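Local coordinates for phage-related protein (Bordetella bronchiseptica RB50, PDB 3BJQ) that probably serves as a major capsid protein of phage origin, building the coat of a phage or prophage particle, at residues 137-143 with 302-308. Residue numbers count along the deposited sequence, not the author numbering.
Sequences YNADHKV and MLAGYLI
Y137 enters in extended conformation (m, chi2 -87°). One face of its ring takes L307 CB at 4.2 Å from the centroid, a CH-pi contact, and Y137 CD1 lies 3.9 Å from M302 CG; its hydroxyl hydrogen-bonds A131 O. A type I beta turn, N138-H141, follows, closed by H141 N to N138 O (2.9 Å), and D140 O comes 3.3 Å from Y306 CE2 at the edge of the Y306 ring. With H141 N so engaged, H141 ND1 (m, chi2 -107°) takes the next place in the parallel pairing, donating to G305 O (2.6 Å) just after the 3-10 turn 302-304, while SE of selenomethionine M302 sits over the imidazole face, 4.4 Å from its centroid. Strand 142-144, at an edge of this chain's six-stranded mixed sheet, runs parallel to 305-309. K142 pairs with L307 and V143 with I308 (CA-CA 4.5 and 4.9 Å). L307 bonds both ways, N to H141 O (3.0 Å) and O from V143 N (2.8 Å). On the face opposite K142 and L307, V143 CG1 meets I308 CG2 at 3.8 Å.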
loop_
_atom_site.group_PDB
_atom_site.type_symbol
_atom_site.label_atom_id
_atom_site.label_comp_id
_atom_site.label_asym_id
_atom_site.label_seq_id
_atom_site.Cartn_x
_atom_site.Cartn_y
_atom_site.Cartn_z
ATOM N N TYR E 137 14.064 -54.628 -5.115
ATOM C CA TYR E 137 12.738 -55.136 -4.801
ATOM C C TYR E 137 12.810 -56.575 -4.349
ATOM O O TYR E 137 13.683 -57.316 -4.795
ATOM C CB TYR E 137 11.867 -55.038 -6.046
ATOM C CG TYR E 137 11.698 -53.627 -6.535
ATOM C CD1 TYR E 137 10.676 -52.818 -6.036
ATOM C CD2 TYR E 137 12.576 -53.084 -7.464
ATOM C CE1 TYR E 137 10.523 -51.526 -6.458
ATOM C CE2 TYR E 137 12.428 -51.778 -7.900
ATOM C CZ TYR E 137 11.394 -51.008 -7.395
ATOM O OH TYR E 137 11.218 -49.717 -7.812
ATOM N N ASN E 138 11.876 -56.969 -3.486
ATOM C CA ASN E 138 11.726 -58.375 -3.128
ATOM C C ASN E 138 10.903 -59.049 -4.236
ATOM O O ASN E 138 10.285 -58.361 -5.032
ATOM C CB ASN E 138 11.183 -58.539 -1.691
ATOM C CG ASN E 138 9.701 -58.295 -1.567
ATOM O OD1 ASN E 138 8.958 -58.377 -2.537
ATOM N ND2 ASN E 138 9.254 -58.023 -0.338
ATOM N N ALA E 139 10.926 -60.380 -4.294
ATOM C CA ALA E 139 10.325 -61.151 -5.384
ATOM C C ALA E 139 8.834 -60.916 -5.549
ATOM O O ALA E 139 8.339 -61.026 -6.667
ATOM C CB ALA E 139 10.613 -62.668 -5.197
ATOM N N ASP E 140 8.119 -60.598 -4.466
ATOM C CA ASP E 140 6.686 -60.299 -4.558
ATOM C C ASP E 140 6.398 -58.897 -5.115
ATOM O O ASP E 140 5.238 -58.566 -5.377
ATOM C CB ASP E 140 6.011 -60.430 -3.182
ATOM C CG ASP E 140 5.979 -61.867 -2.659
ATOM O OD1 ASP E 140 6.625 -62.769 -3.241
ATOM O OD2 ASP E 140 5.288 -62.094 -1.640
ATOM N N HIS E 141 7.439 -58.083 -5.279
ATOM C CA HIS E 141 7.308 -56.689 -5.768
ATOM C C HIS E 141 7.951 -56.440 -7.121
ATOM O O HIS E 141 8.216 -55.298 -7.493
ATOM C CB HIS E 141 7.828 -55.713 -4.705
ATOM C CG HIS E 141 6.841 -55.490 -3.609
ATOM N ND1 HIS E 141 6.137 -54.315 -3.474
ATOM C CD2 HIS E 141 6.350 -56.330 -2.672
ATOM C CE1 HIS E 141 5.286 -54.427 -2.470
ATOM N NE2 HIS E 141 5.392 -55.641 -1.969
ATOM N N LYS E 142 8.151 -57.510 -7.893
ATOM C CA LYS E 142 8.661 -57.365 -9.247
ATOM C C LYS E 142 8.318 -58.565 -10.107
ATOM O O LYS E 142 8.076 -59.666 -9.581
ATOM C CB LYS E 142 10.167 -57.150 -9.229
ATOM C CG LYS E 142 10.922 -58.252 -8.519
ATOM C CD LYS E 142 12.450 -58.095 -8.673
ATOM C CE LYS E 142 13.159 -59.111 -7.801
ATOM N NZ LYS E 142 14.589 -58.811 -7.600
ATOM N N VAL E 143 8.281 -58.330 -11.425
ATOM C CA VAL E 143 8.136 -59.384 -12.418
ATOM C C VAL E 143 8.989 -58.998 -13.620
ATOM O O VAL E 143 9.342 -57.832 -13.796
ATOM C CB VAL E 143 6.649 -59.590 -12.820
ATOM C CG1 VAL E 143 6.185 -58.512 -13.777
ATOM C CG2 VAL E 143 6.444 -60.953 -13.427
HETATM N N MSE E 302 10.328 -49.519 -0.328
HETATM C CA MSE E 302 10.245 -50.550 -1.375
HETATM C C MSE E 302 8.870 -51.196 -1.470
HETATM O O MSE E 302 8.363 -51.426 -2.561
HETATM C CB MSE E 302 11.315 -51.619 -1.162
HETATM C CG MSE E 302 11.277 -52.767 -2.186
HETATM SE SE MSE E 302 10.097 -54.196 -1.653
HETATM C CE MSE E 302 11.203 -54.740 -0.067
ATOM N N LEU E 303 8.243 -51.464 -0.338
ATOM C CA LEU E 303 6.952 -52.118 -0.363
ATOM C C LEU E 303 5.865 -51.248 -0.982
ATOM O O LEU E 303 4.777 -51.739 -1.256
ATOM C CB LEU E 303 6.507 -52.522 1.051
ATOM C CG LEU E 303 7.244 -53.670 1.713
ATOM C CD1 LEU E 303 6.713 -53.790 3.177
ATOM C CD2 LEU E 303 7.058 -54.973 0.950
ATOM N N ALA E 304 6.135 -49.957 -1.146
ATOM C CA ALA E 304 5.190 -49.066 -1.806
ATOM C C ALA E 304 5.445 -48.997 -3.323
ATOM O O ALA E 304 4.798 -48.216 -4.001
ATOM C CB ALA E 304 5.224 -47.671 -1.192
ATOM N N GLY E 305 6.367 -49.828 -3.823
ATOM C CA GLY E 305 6.718 -49.882 -5.234
ATOM C C GLY E 305 6.634 -51.280 -5.824
ATOM O O GLY E 305 6.658 -52.296 -5.107
ATOM N N TYR E 306 6.523 -51.331 -7.145
ATOM C CA TYR E 306 6.429 -52.587 -7.868
ATOM C C TYR E 306 7.009 -52.415 -9.276
ATOM O O TYR E 306 6.588 -51.530 -10.004
ATOM C CB TYR E 306 4.966 -53.015 -7.934
ATOM C CG TYR E 306 4.746 -54.430 -8.449
ATOM C CD1 TYR E 306 4.751 -54.699 -9.815
ATOM C CD2 TYR E 306 4.509 -55.480 -7.574
ATOM C CE1 TYR E 306 4.551 -55.967 -10.289
ATOM C CE2 TYR E 306 4.296 -56.759 -8.035
ATOM C CZ TYR E 306 4.316 -57.000 -9.400
ATOM O OH TYR E 306 4.110 -58.259 -9.893
ATOM N N LEU E 307 7.954 -53.268 -9.653
ATOM C CA LEU E 307 8.583 -53.188 -10.959
ATOM C C LEU E 307 8.154 -54.313 -11.920
ATOM O O LEU E 307 8.229 -55.505 -11.579
ATOM C CB LEU E 307 10.087 -53.230 -10.774
ATOM C CG LEU E 307 10.969 -53.165 -12.022
ATOM C CD1 LEU E 307 10.794 -51.840 -12.797
ATOM C CD2 LEU E 307 12.390 -53.412 -11.576
ATOM N N ILE E 308 7.729 -53.919 -13.122
ATOM C CA ILE E 308 7.378 -54.851 -14.200
ATOM C C ILE E 308 8.410 -54.637 -15.304
ATOM O O ILE E 308 8.246 -53.761 -16.142
ATOM C CB ILE E 308 5.967 -54.562 -14.769
ATOM C CG1 ILE E 308 4.900 -54.711 -13.692
ATOM C CG2 ILE E 308 5.637 -55.497 -15.947
ATOM C CD1 ILE E 308 3.515 -54.263 -14.153
#